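Sulfate transporter sulfate transporter family protein (Wolinella succinogenes, PDB 4DGF) probably moves sulfate or related anions across the membrane as a SulP-family transporter, of which this chain is the STAS domain. Local coordinates at residues G31-D39 and A67-E75; L41-T51 and E75-T85. One frame throughout, in Å; residues are numbered along the deposited sequence.

Contact 1: G31-D39 and A67-E75; sequences GPFFFGVAD and ATGMHALWE
Phe33 meets the first turns of helix 67-83 with both its backbone and its ring. Phe33 O receives a CA-H...O contact from Gly69 CA at 3.3 Å, with 153° at the hydrogen. The backbones can come this near because Gly69 has no side chain. With CG anti to the backbone N (chi1 -172°), the Phe33 ring reaches along the helix. Gly69 O lies over one ring face, and Leu73 CB is 4.0 Å from Phe33 CE1. Phe34 is the N-cap of helix 35-41. Phe35 offers its backbone: its CA is 3.7 Å from the methyl CG2 of Thr68. One turn on, Ala38 CB meets Ala72 CB at 3.5 Å, so with small residues on both sides the axes of 35-39 and 67-75 approach to 8.3 Å, 20° from parallel. A water donates to Ala38 O at 2.7 Å and, at a longer 3.3 Å, to Glu75 OE2. Asp66 OD1 accepts from Gly69 N, and Phe33 is backbone-bonded to Val64, so the loop before helix 67-83 is tied in too. Met70, pointing away from this contact, and Leu73 also pack on helices 94-103 and 105-109.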
ATOM      1  N   GLY A  31      -0.157 -12.098  -3.455  1.00 14.21           N
ATOM      2  CA  GLY A  31      -0.603 -13.183  -2.533  1.00 15.54           C
ATOM      3  C   GLY A  31      -0.091 -12.976  -1.156  1.00 13.59           C
ATOM      4  O   GLY A  31       0.261 -11.881  -0.799  1.00 15.27           O
ATOM      5  N   PRO A  32       0.152 -14.033  -0.399  1.00 15.59           N
ATOM      6  CA  PRO A  32       0.791 -13.960   0.942  1.00 13.70           C
ATOM      7  C   PRO A  32       2.037 -13.125   0.927  1.00 12.31           C
ATOM      8  O   PRO A  32       2.813 -13.271  -0.025  1.00 14.62           O
ATOM      9  CB  PRO A  32       1.123 -15.430   1.226  1.00 15.23           C
ATOM     10  CG  PRO A  32      -0.065 -16.097   0.628  1.00 15.96           C
ATOM     11  CD  PRO A  32      -0.221 -15.423  -0.731  1.00 14.92           C
ATOM     12  N   PHE A  33       2.195 -12.223   1.897  1.00 10.75           N
ATOM     13  CA  PHE A  33       3.337 -11.284   1.824  1.00  9.54           C
ATOM     14  C   PHE A  33       4.455 -11.864   2.634  1.00 10.02           C
ATOM     15  O   PHE A  33       4.674 -11.545   3.841  1.00  8.66           O
ATOM     16  CB  PHE A  33       2.801  -9.952   2.338  1.00 10.29           C
ATOM     17  CG  PHE A  33       3.733  -8.777   2.176  1.00 10.20           C
ATOM     18  CD1 PHE A  33       3.184  -7.483   2.253  1.00 11.78           C
ATOM     19  CD2 PHE A  33       5.104  -8.920   1.960  1.00 11.88           C
ATOM     20  CE1 PHE A  33       3.979  -6.341   2.175  1.00 11.65           C
ATOM     21  CE2 PHE A  33       5.885  -7.814   1.874  1.00 12.58           C
ATOM     22  CZ  PHE A  33       5.288  -6.512   2.021  1.00 11.85           C
ATOM     23  N   PHE A  34       5.211 -12.739   1.961  1.00  9.58           N
ATOM     24  CA  PHE A  34       6.325 -13.416   2.563  1.00  9.78           C
ATOM     25  C   PHE A  34       7.637 -12.959   1.834  1.00  9.94           C
ATOM     26  O   PHE A  34       7.661 -11.846   1.266  1.00 10.21           O
ATOM     27  CB  PHE A  34       6.205 -14.976   2.519  1.00 10.80           C
ATOM     28  CG  PHE A  34       4.996 -15.549   3.162  1.00 11.01           C
ATOM     29  CD1 PHE A  34       4.377 -14.873   4.242  1.00 11.46           C
ATOM     30  CD2 PHE A  34       4.431 -16.828   2.720  1.00 13.26           C
ATOM     31  CE1 PHE A  34       3.210 -15.418   4.823  1.00 12.10           C
ATOM     32  CE2 PHE A  34       3.308 -17.360   3.374  1.00 13.26           C
ATOM     33  CZ  PHE A  34       2.679 -16.603   4.419  1.00 12.49           C
ATOM     34  N   PHE A  35       8.654 -13.839   1.799  1.00 10.60           N
ATOM     35  CA  PHE A  35       9.980 -13.287   1.375  1.00 10.90           C
ATOM     36  C   PHE A  35       9.907 -12.914  -0.107  1.00 10.31           C
ATOM     37  O   PHE A  35      10.632 -12.017  -0.533  1.00 11.30           O
ATOM     38  CB  PHE A  35      11.107 -14.345   1.609  1.00 11.68           C
ATOM     39  CG  PHE A  35      11.146 -15.464   0.607  1.00 12.53           C
ATOM     40  CD1 PHE A  35      12.016 -15.394  -0.508  1.00 13.69           C
ATOM     41  CD2 PHE A  35      10.282 -16.571   0.703  1.00 11.95           C
ATOM     42  CE1 PHE A  35      12.058 -16.437  -1.458  1.00 13.51           C
ATOM     43  CE2 PHE A  35      10.340 -17.646  -0.219  1.00 13.37           C
ATOM     44  CZ  PHE A  35      11.211 -17.519  -1.334  1.00 13.79           C
ATOM     45  N   GLY A  36       9.103 -13.670  -0.910  1.00 10.09           N
ATOM     46  CA  GLY A  36       9.023 -13.384  -2.431  1.00 11.49           C
ATOM     47  C   GLY A  36       8.585 -11.948  -2.682  1.00 11.15           C
ATOM     48  O   GLY A  36       9.213 -11.180  -3.461  1.00 13.32           O
ATOM     49  N   VAL A  37       7.445 -11.552  -2.082  1.00 10.58           N
ATOM     50  CA  VAL A  37       6.899 -10.213  -2.218  1.00 10.23           C
ATOM     51  C   VAL A  37       7.905  -9.238  -1.605  1.00 10.44           C
ATOM     52  O   VAL A  37       8.198  -8.157  -2.163  1.00 11.74           O
ATOM     53  CB  VAL A  37       5.613 -10.092  -1.538  1.00 11.21           C
ATOM     54  CG1 VAL A  37       5.084  -8.674  -1.425  1.00 11.16           C
ATOM     55  CG2 VAL A  37       4.569 -11.016  -2.139  1.00 10.86           C
ATOM     56  N   ALA A  38       8.380  -9.579  -0.429  1.00 10.24           N
ATOM     57  CA  ALA A  38       9.368  -8.651   0.193  1.00 11.64           C
ATOM     58  C   ALA A  38      10.523  -8.330  -0.785  1.00 14.11           C
ATOM     59  O   ALA A  38      10.881  -7.187  -0.871  1.00 17.15           O
ATOM     60  CB  ALA A  38       9.844  -9.253   1.502  1.00 13.24           C
ATOM     61  N   ASP A  39      11.072  -9.303  -1.464  1.00 13.90           N
ATOM     62  CA  ASP A  39      12.228  -9.109  -2.375  1.00 18.05           C
ATOM     63  C   ASP A  39      11.830  -8.168  -3.520  1.00 17.76           C
ATOM     64  O   ASP A  39      12.637  -7.391  -4.036  1.00 19.05           O
ATOM     65  CB  ASP A  39      12.650 -10.437  -2.988  1.00 22.97           C
ATOM     66  CG  ASP A  39      14.042 -10.833  -2.600  1.00 36.07           C
ATOM     67  OD1 ASP A  39      14.938  -9.966  -2.884  1.00 39.17           O
ATOM     68  OD2 ASP A  39      14.225 -11.998  -2.050  1.00 42.46           O
ATOM     69  N   ALA A  67       7.134 -12.365   9.328  1.00 10.32           N
ATOM     70  CA  ALA A  67       8.028 -11.364   9.866  1.00 11.94           C
ATOM     71  C   ALA A  67       8.874 -10.673   8.722  1.00 11.96           C
ATOM     72  O   ALA A  67       9.233  -9.498   8.834  1.00 13.57           O
ATOM     73  CB  ALA A  67       8.950 -11.999  10.880  1.00 12.13           C
ATOM     74  N   THR A  68       9.275 -11.450   7.695  1.00 12.38           N
ATOM     75  CA  THR A  68      10.059 -10.906   6.620  1.00 12.53           C
ATOM     76  C   THR A  68       9.226  -9.930   5.821  1.00 11.70           C
ATOM     77  O   THR A  68       9.695  -8.865   5.409  1.00 11.81           O
ATOM     78  CB  THR A  68      10.527 -12.107   5.747  1.00 13.27           C
ATOM     79  OG1 THR A  68      11.479 -12.898   6.502  1.00 15.02           O
ATOM     80  CG2 THR A  68      11.293 -11.631   4.457  1.00 13.50           C
ATOM     81  N   GLY A  69       7.987 -10.334   5.462  1.00 11.11           N
ATOM     82  CA  GLY A  69       7.011  -9.409   4.839  1.00 10.83           C
ATOM     83  C   GLY A  69       6.818  -8.102   5.660  1.00 11.36           C
ATOM     84  O   GLY A  69       6.811  -7.000   5.149  1.00 10.74           O
HETATM   85  N   MSE A  70       6.629  -8.265   6.992  1.00 11.06           N
HETATM   86  CA  MSE A  70       6.337  -7.077   7.796  1.00 11.05           C
HETATM   87  C   MSE A  70       7.616  -6.217   7.828  1.00 11.50           C
HETATM   88  O   MSE A  70       7.519  -4.985   7.724  1.00 12.67           O
HETATM   89  CB  MSE A  70       5.994  -7.638   9.175  1.00 11.52           C
HETATM   90  CG  MSE A  70       5.545  -6.459  10.091  1.00 11.91           C
HETATM   91 SE   MSE A  70       3.902  -5.522   9.571  0.80 11.87          SE
HETATM   92  CE  MSE A  70       4.661  -3.860   8.949  1.00 12.55           C
ATOM     93  N   HIS A  71       8.790  -6.861   7.857  1.00 12.89           N
ATOM     94  CA  HIS A  71       9.977  -6.013   7.839  1.00 13.14           C
ATOM     95  C   HIS A  71      10.082  -5.196   6.548  1.00 13.23           C
ATOM     96  O   HIS A  71      10.357  -4.003   6.568  1.00 14.03           O
ATOM     97  CB  HIS A  71      11.222  -6.873   8.014  1.00 15.57           C
ATOM     98  CG  HIS A  71      12.491  -6.074   7.935  1.00 18.20           C
ATOM     99  ND1 HIS A  71      13.268  -6.090   6.843  1.00 22.01           N
ATOM    100  CD2 HIS A  71      13.047  -5.159   8.836  1.00 24.07           C
ATOM    101  CE1 HIS A  71      14.363  -5.221   7.070  1.00 23.37           C
ATOM    102  NE2 HIS A  71      14.195  -4.668   8.273  1.00 23.22           N
ATOM    103  N   ALA A  72       9.749  -5.820   5.424  1.00 12.77           N
ATOM    104  CA  ALA A  72       9.809  -5.116   4.150  1.00 12.52           C
ATOM    105  C   ALA A  72       8.762  -3.975   4.144  1.00 12.03           C
ATOM    106  O   ALA A  72       9.047  -2.849   3.575  1.00 13.19           O
ATOM    107  CB  ALA A  72       9.484  -6.127   3.059  1.00 13.06           C
ATOM    108  N   LEU A  73       7.573  -4.217   4.714  1.00 10.80           N
ATOM    109  CA  LEU A  73       6.519  -3.215   4.694  1.00 11.24           C
ATOM    110  C   LEU A  73       6.928  -2.004   5.581  1.00 12.41           C
ATOM    111  O   LEU A  73       6.727  -0.871   5.144  1.00 15.17           O
ATOM    112  CB  LEU A  73       5.207  -3.867   5.075  1.00 11.40           C
ATOM    113  CG  LEU A  73       4.049  -2.924   5.272  1.00 12.01           C
ATOM    114  CD1 LEU A  73       3.682  -2.251   3.933  1.00 13.19           C
ATOM    115  CD2 LEU A  73       2.814  -3.748   5.738  1.00 12.00           C
ATOM    116  N   TRP A  74       7.608  -2.230   6.695  1.00 13.05           N
ATOM    117  CA  TRP A  74       8.093  -1.141   7.563  1.00 14.28           C
ATOM    118  C   TRP A  74       9.142  -0.343   6.811  1.00 14.33           C
ATOM    119  O   TRP A  74       9.135   0.947   6.864  1.00 14.01           O
ATOM    120  CB  TRP A  74       8.893  -1.624   8.799  1.00 17.14           C
ATOM    121  CG  TRP A  74       8.037  -2.004   9.960  1.00 17.50           C
ATOM    122  CD1 TRP A  74       7.831  -3.272  10.513  1.00 18.72           C
ATOM    123  CD2 TRP A  74       7.261  -1.121  10.793  1.00 17.57           C
ATOM    124  NE1 TRP A  74       7.028  -3.197  11.607  1.00 17.95           N
ATOM    125  CE2 TRP A  74       6.619  -1.979  11.814  1.00 18.53           C
ATOM    126  CE3 TRP A  74       7.040   0.266  10.828  1.00 22.55           C
ATOM    127  CZ2 TRP A  74       5.785  -1.459  12.831  1.00 21.68           C
ATOM    128  CZ3 TRP A  74       6.188   0.756  11.819  1.00 22.88           C
ATOM    129  CH2 TRP A  74       5.578  -0.087  12.802  1.00 23.13           C
ATOM    130  N   GLU A  75      10.071  -1.034   6.159  0.50 14.37           N
ATOM    131  CA  GLU A  75      11.127  -0.280   5.492  0.50 16.13           C
ATOM    132  C   GLU A  75      10.549   0.441   4.262  0.50 15.23           C
ATOM    133  O   GLU A  75      11.040   1.484   3.880  0.50 16.00           O
ATOM    134  CB  GLU A  75      12.323  -1.166   5.145  0.50 18.97           C
ATOM    135  CG  GLU A  75      12.145  -1.908   3.851  0.50 22.90           C
ATOM    136  CD  GLU A  75      13.432  -2.569   3.338  0.50 27.01           C
ATOM    137  OE1 GLU A  75      14.482  -1.849   3.253  0.50 30.53           O
ATOM    138  OE2 GLU A  75      13.369  -3.796   2.999  0.50 25.56           O
TER
HETATM  139  O   HOH W   1      11.309  -5.165   0.823  1.00 43.48           O

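Contact 2: L41-T51 and E75-T85; sequences LKGVLDVIEET and EFQESCEKRGT
The loop that leaves helix 35-41 for strand 54-58 packs here along the C-terminal half of helix 67-83, within the alpha/beta fold of the STAS domain. A type II turn, Leu41 to Val44, starts the loop. Leu41 CD1 sits over one face of the Phe76 ring, a CH-pi contact 3.9 Å from the centroid and 15° off the normal. Leu45 CG approaches the same ring obliquely, 4.1 Å from Phe76 CE1. Leu45 CD1 turns to the helix backbone, 3.5 Å from Cys80 CA, and also touches Ser79 O and Arg83 CG. A water bridges the segments: it accepts from Leu45 N and donates to Ser79 OG at 2.8 Å. Ser79 OG in turn donates to Phe76 O at 2.7 Å, which also accepts from Cys80 N. On the exposed side, Asp46 OD1 forms a salt bridge with Arg83 NH2 at 3.0 Å, the two flat groups turned 59° apart. A bend at chi2 of Arg83 (-92°) brings its guanidinium to the loop. Gly84, at positive phi, forms a Schellman motif with the last turn. Beyond it, Thr51 CG2 touches Thr85 OG1, whose hydrogen-bond partner is Pro52 O. Phe55 of strand 54-58 meets Phe76 edge-to-face and also touches Val44 and Leu45, while Leu87 of strand 86-90 packs against Phe76 and Cys80.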
ATOM      1  N   LEU A  41       9.198  -5.792  -3.445  1.00 14.27           N
ATOM      2  CA  LEU A  41       8.819  -4.457  -2.995  1.00 15.68           C
ATOM      3  C   LEU A  41      10.070  -3.601  -2.593  1.00 17.68           C
ATOM      4  O   LEU A  41      10.088  -2.324  -2.687  1.00 15.04           O
ATOM      5  CB  LEU A  41       7.841  -4.506  -1.807  1.00 17.08           C
ATOM      6  CG  LEU A  41       7.351  -3.131  -1.286  1.00 15.62           C
ATOM      7  CD1 LEU A  41       6.605  -2.307  -2.390  1.00 20.37           C
ATOM      8  CD2 LEU A  41       6.455  -3.429  -0.065  1.00 18.53           C
ATOM      9  N   LYS A  42      11.093  -4.322  -2.112  1.00 18.61           N
ATOM     10  CA  LYS A  42      12.306  -3.623  -1.613  1.00 21.38           C
ATOM     11  C   LYS A  42      12.825  -2.663  -2.616  1.00 18.83           C
ATOM     12  O   LYS A  42      13.236  -3.022  -3.725  1.00 19.87           O
ATOM     13  CB  LYS A  42      13.456  -4.579  -1.242  1.00 26.18           C
ATOM     14  CG  LYS A  42      14.477  -3.841  -0.340  1.00 30.24           C
ATOM     15  CD  LYS A  42      15.523  -4.786   0.195  1.00 36.40           C
ATOM     16  CE  LYS A  42      16.145  -4.102   1.398  1.00 42.46           C
ATOM     17  NZ  LYS A  42      17.601  -4.397   1.499  1.00 46.90           N
ATOM     18  N   GLY A  43      12.965  -1.412  -2.176  1.00 18.51           N
ATOM     19  CA  GLY A  43      13.647  -0.431  -2.989  1.00 17.64           C
ATOM     20  C   GLY A  43      12.827   0.111  -4.143  1.00 18.98           C
ATOM     21  O   GLY A  43      13.356   0.902  -4.966  1.00 18.24           O
ATOM     22  N   VAL A  44      11.529  -0.226  -4.210  1.00 15.72           N
ATOM     23  CA  VAL A  44      10.723   0.265  -5.299  1.00 16.06           C
ATOM     24  C   VAL A  44      10.708   1.793  -5.390  1.00 18.45           C
ATOM     25  O   VAL A  44      10.762   2.321  -6.489  1.00 17.66           O
ATOM     26  CB  VAL A  44       9.281  -0.255  -5.182  1.00 16.37           C
ATOM     27  CG1 VAL A  44       8.321   0.613  -5.988  1.00 16.49           C
ATOM     28  CG2 VAL A  44       9.199  -1.731  -5.738  1.00 17.13           C
ATOM     29  N   LEU A  45      10.680   2.531  -4.273  1.00 17.31           N
ATOM     30  CA  LEU A  45      10.683   3.976  -4.438  1.00 23.14           C
ATOM     31  C   LEU A  45      12.064   4.498  -4.908  1.00 23.55           C
ATOM     32  O   LEU A  45      12.138   5.562  -5.451  1.00 30.55           O
ATOM     33  CB  LEU A  45      10.253   4.668  -3.154  1.00 26.40           C
ATOM     34  CG  LEU A  45       8.790   4.971  -2.871  1.00 29.47           C
ATOM     35  CD1 LEU A  45       8.826   5.903  -1.667  1.00 28.23           C
ATOM     36  CD2 LEU A  45       7.990   5.647  -3.987  1.00 27.01           C
ATOM     37  N   ASP A  46      13.172   3.792  -4.695  1.00 24.41           N
ATOM     38  CA  ASP A  46      14.459   4.295  -5.242  1.00 28.99           C
ATOM     39  C   ASP A  46      14.578   4.072  -6.769  1.00 32.45           C
ATOM     40  O   ASP A  46      15.549   4.569  -7.360  1.00 32.66           O
ATOM     41  CB  ASP A  46      15.658   3.564  -4.640  1.00 34.32           C
ATOM     42  CG  ASP A  46      15.745   3.696  -3.094  1.00 43.39           C
ATOM     43  OD1 ASP A  46      15.507   4.830  -2.555  1.00 41.51           O
ATOM     44  OD2 ASP A  46      16.056   2.651  -2.432  1.00 44.15           O
ATOM     45  N   VAL A  47      13.652   3.332  -7.402  1.00 25.99           N
ATOM     46  CA  VAL A  47      13.716   3.190  -8.878  1.00 29.40           C
ATOM     47  C   VAL A  47      12.548   3.831  -9.642  1.00 31.99           C
ATOM     48  O   VAL A  47      12.411   3.621 -10.835  1.00 35.99           O
ATOM     49  CB  VAL A  47      13.900   1.710  -9.308  1.00 27.78           C
ATOM     50  CG1 VAL A  47      15.074   1.106  -8.538  1.00 27.22           C
ATOM     51  CG2 VAL A  47      12.631   0.918  -9.002  1.00 23.43           C
ATOM     52  N   ILE A  48      11.701   4.612  -8.983  1.00 31.13           N
ATOM     53  CA  ILE A  48      10.784   5.426  -9.706  1.00 33.11           C
ATOM     54  C   ILE A  48      11.484   6.808  -9.880  1.00 38.11           C
ATOM     55  O   ILE A  48      11.999   7.371  -8.902  1.00 37.55           O
ATOM     56  CB  ILE A  48       9.481   5.582  -8.954  1.00 31.49           C
ATOM     57  CG1 ILE A  48       8.827   4.208  -8.765  1.00 32.46           C
ATOM     58  CG2 ILE A  48       8.581   6.541  -9.715  1.00 32.20           C
ATOM     59  CD1 ILE A  48       7.582   4.251  -7.879  1.00 29.22           C
ATOM     60  N   GLU A  49      11.558   7.297 -11.117  1.00 39.18           N
ATOM     61  CA  GLU A  49      12.258   8.569 -11.410  1.00 41.61           C
ATOM     62  C   GLU A  49      11.421   9.781 -10.936  1.00 36.68           C
ATOM     63  O   GLU A  49      11.946  10.677 -10.272  1.00 42.41           O
ATOM     64  CB  GLU A  49      12.614   8.682 -12.912  1.00 42.41           C
ATOM     65  N   GLU A  50      10.130   9.789 -11.260  0.50 34.93           N
ATOM     66  CA  GLU A  50       9.219  10.846 -10.803  0.50 32.67           C
ATOM     67  C   GLU A  50       8.451  10.426  -9.535  0.50 30.13           C
ATOM     68  O   GLU A  50       7.374   9.827  -9.615  0.50 26.22           O
ATOM     69  CB  GLU A  50       8.236  11.267 -11.914  0.50 34.47           C
ATOM     70  CG  GLU A  50       7.270  12.359 -11.487  0.50 36.07           C
ATOM     71  CD  GLU A  50       6.554  13.018 -12.662  0.50 40.34           C
ATOM     72  OE1 GLU A  50       7.200  13.776 -13.416  0.50 40.11           O
ATOM     73  OE2 GLU A  50       5.339  12.777 -12.820  0.50 40.33           O
ATOM     74  N   THR A  51       8.991  10.786  -8.377  1.00 27.80           N
ATOM     75  CA  THR A  51       8.425  10.291  -7.100  1.00 25.90           C
ATOM     76  C   THR A  51       6.947  10.640  -6.977  1.00 23.36           C
ATOM     77  O   THR A  51       6.545  11.788  -7.196  1.00 23.22           O
ATOM     78  CB  THR A  51       9.232  10.843  -5.904  1.00 24.86           C
ATOM     79  OG1 THR A  51      10.635  10.559  -6.105  1.00 26.65           O
ATOM     80  CG2 THR A  51       8.771  10.193  -4.605  1.00 26.07           C
ATOM     81  N   GLU A  75      10.071  -1.034   6.159  0.50 14.37           N
ATOM     82  CA  GLU A  75      11.127  -0.280   5.492  0.50 16.13           C
ATOM     83  C   GLU A  75      10.549   0.441   4.262  0.50 15.23           C
ATOM     84  O   GLU A  75      11.040   1.484   3.880  0.50 16.00           O
ATOM     85  CB  GLU A  75      12.323  -1.166   5.145  0.50 18.97           C
ATOM     86  CG  GLU A  75      12.145  -1.908   3.851  0.50 22.90           C
ATOM     87  CD  GLU A  75      13.432  -2.569   3.338  0.50 27.01           C
ATOM     88  OE1 GLU A  75      14.482  -1.849   3.253  0.50 30.53           O
ATOM     89  OE2 GLU A  75      13.369  -3.796   2.999  0.50 25.56           O
ATOM     90  N   PHE A  76       9.465  -0.070   3.671  1.00 13.30           N
ATOM     91  CA  PHE A  76       8.890   0.623   2.582  1.00 13.51           C
ATOM     92  C   PHE A  76       8.217   1.922   3.057  1.00 13.88           C
ATOM     93  O   PHE A  76       8.310   2.978   2.371  1.00 12.75           O
ATOM     94  CB  PHE A  76       7.887  -0.260   1.821  1.00 13.05           C
ATOM     95  CG  PHE A  76       7.377   0.400   0.583  1.00 14.93           C
ATOM     96  CD1 PHE A  76       8.179   0.566  -0.509  1.00 15.55           C
ATOM     97  CD2 PHE A  76       6.084   0.882   0.539  1.00 16.35           C
ATOM     98  CE1 PHE A  76       7.713   1.225  -1.649  1.00 16.39           C
ATOM     99  CE2 PHE A  76       5.603   1.549  -0.600  1.00 19.77           C
ATOM    100  CZ  PHE A  76       6.443   1.756  -1.667  1.00 17.61           C
ATOM    101  N   GLN A  77       7.499   1.837   4.174  1.00 13.95           N
ATOM    102  CA  GLN A  77       6.867   3.034   4.725  1.00 16.65           C
ATOM    103  C   GLN A  77       7.919   4.106   5.105  1.00 16.21           C
ATOM    104  O   GLN A  77       7.692   5.257   4.864  1.00 16.60           O
ATOM    105  CB  GLN A  77       5.979   2.547   5.904  1.00 18.18           C
ATOM    106  CG  GLN A  77       5.116   3.587   6.544  1.00 24.67           C
ATOM    107  CD  GLN A  77       5.788   4.360   7.604  1.00 31.10           C
ATOM    108  OE1 GLN A  77       6.577   3.814   8.372  1.00 39.79           O
ATOM    109  NE2 GLN A  77       5.396   5.659   7.743  1.00 41.14           N
ATOM    110  N   GLU A  78       9.067   3.688   5.597  1.00 15.26           N
ATOM    111  CA  GLU A  78      10.237   4.573   5.863  1.00 16.13           C
ATOM    112  C   GLU A  78      10.780   5.226   4.642  1.00 16.77           C
ATOM    113  O   GLU A  78      11.007   6.463   4.680  1.00 15.15           O
ATOM    114  CB  GLU A  78      11.324   3.822   6.605  1.00 19.73           C
ATOM    115  CG  GLU A  78      10.853   3.564   8.041  1.00 27.10           C
ATOM    116  CD  GLU A  78      11.983   3.067   8.907  1.00 35.67           C
ATOM    117  OE1 GLU A  78      13.134   3.562   8.719  1.00 46.38           O
ATOM    118  OE2 GLU A  78      11.719   2.184   9.767  1.00 41.23           O
ATOM    119  N   SER A  79      10.914   4.463   3.547  1.00 15.66           N
ATOM    120  CA  SER A  79      11.261   5.022   2.272  1.00 16.86           C
ATOM    121  C   SER A  79      10.238   6.062   1.776  1.00 17.13           C
ATOM    122  O   SER A  79      10.599   7.115   1.204  1.00 14.97           O
ATOM    123  CB  SER A  79      11.592   3.927   1.225  1.00 19.67           C
ATOM    124  OG  SER A  79      10.389   3.424   0.653  1.00 29.40           O
ATOM    125  N   CYS A  80       8.960   5.835   2.006  1.00 14.47           N
ATOM    126  CA  CYS A  80       7.939   6.817   1.585  1.00 14.99           C
ATOM    127  C   CYS A  80       8.070   8.130   2.381  1.00 16.49           C
ATOM    128  O   CYS A  80       8.065   9.220   1.817  1.00 17.62           O
ATOM    129  CB  CYS A  80       6.544   6.197   1.793  1.00 14.16           C
ATOM    130  SG  CYS A  80       6.057   4.970   0.536  0.93 16.04           S
ATOM    131  N   GLU A  81       8.320   7.998   3.669  1.00 16.90           N
ATOM    132  CA  GLU A  81       8.478   9.211   4.453  1.00 20.76           C
ATOM    133  C   GLU A  81       9.703   9.975   4.070  1.00 21.11           C
ATOM    134  O   GLU A  81       9.607  11.212   4.000  1.00 21.48           O
ATOM    135  CB  GLU A  81       8.671   8.875   5.927  1.00 25.73           C
ATOM    136  CG  GLU A  81       7.541   8.122   6.540  1.00 35.85           C
ATOM    137  CD  GLU A  81       7.775   8.059   8.062  1.00 45.63           C
ATOM    138  OE1 GLU A  81       6.953   8.657   8.823  1.00 49.46           O
ATOM    139  OE2 GLU A  81       8.809   7.440   8.482  1.00 49.51           O
ATOM    140  N   LYS A  82      10.824   9.287   3.774  1.00 21.14           N
ATOM    141  CA  LYS A  82      12.013   9.968   3.268  1.00 22.33           C
ATOM    142  C   LYS A  82      11.801  10.694   1.957  1.00 23.61           C
ATOM    143  O   LYS A  82      12.568  11.607   1.639  1.00 22.85           O
ATOM    144  CB  LYS A  82      13.220   9.021   3.078  1.00 21.32           C
ATOM    145  CG  LYS A  82      13.787   8.537   4.440  1.00 22.15           C
ATOM    146  CD  LYS A  82      14.948   7.558   4.360  1.00 23.73           C
ATOM    147  CE  LYS A  82      15.509   7.151   5.734  1.00 23.90           C
ATOM    148  NZ  LYS A  82      16.579   6.102   5.507  1.00 26.91           N
ATOM    149  N   ARG A  83      10.866  10.217   1.146  1.00 20.45           N
ATOM    150  CA  ARG A  83      10.555  10.898  -0.150  1.00 22.78           C
ATOM    151  C   ARG A  83       9.363  11.822  -0.121  1.00 20.09           C
ATOM    152  O   ARG A  83       9.039  12.388  -1.183  1.00 21.97           O
ATOM    153  CB  ARG A  83      10.262   9.831  -1.203  1.00 25.00           C
ATOM    154  CG  ARG A  83      11.462   8.934  -1.507  1.00 30.73           C
ATOM    155  CD  ARG A  83      12.265   9.488  -2.664  1.00 33.26           C
ATOM    156  NE  ARG A  83      13.359   8.590  -3.012  1.00 40.05           N
ATOM    157  CZ  ARG A  83      14.557   8.630  -2.415  1.00 44.84           C
ATOM    158  NH1 ARG A  83      14.782   9.504  -1.435  1.00 40.11           N
ATOM    159  NH2 ARG A  83      15.526   7.796  -2.789  1.00 42.96           N
ATOM    160  N   GLY A  84       8.705  11.988   1.045  1.00 17.84           N
ATOM    161  CA  GLY A  84       7.484  12.817   1.179  1.00 18.71           C
ATOM    162  C   GLY A  84       6.321  12.237   0.360  1.00 20.37           C
ATOM    163  O   GLY A  84       5.401  13.005  -0.187  1.00 21.93           O
ATOM    164  N   THR A  85       6.382  10.912   0.159  1.00 16.95           N
ATOM    165  CA  THR A  85       5.285  10.169  -0.464  1.00 16.51           C
ATOM    166  C   THR A  85       4.318   9.692   0.599  1.00 15.76           C
ATOM    167  O   THR A  85       4.772   9.152   1.595  1.00 17.32           O
ATOM    168  CB  THR A  85       5.844   8.899  -1.185  1.00 17.84           C
ATOM    169  OG1 THR A  85       6.721   9.355  -2.253  1.00 19.41           O
ATOM    170  CG2 THR A  85       4.677   8.056  -1.794  1.00 17.78           C
TER
HETATM  171  O   HOH W   2      11.221   1.885  -1.499  1.00 18.49           O

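Overall arrangement
Contacts 1 and 2 lie end to end along helix 67-83, their centres about 15 Å apart. Contact 1 uses its N-terminal half and contact 2 its C-terminal half; Glu75 belongs to both. The partner segments, 31-39 and 41-51, are also successive: helix 35-41, then the loop leading to strand 54-58. Along the chain the segments alternate, so a continuous piece runs beside one helix. The two contacts touch where Phe33 CZ meets Leu41 CD2 at 3.9 Å. Strand 54-58, the middle of the three parallel strands, comes between the paired pieces in sequence. Together they hold helix 35-41 and the loop after it against helix 67-83, beside the parallel sheet of the STAS domain.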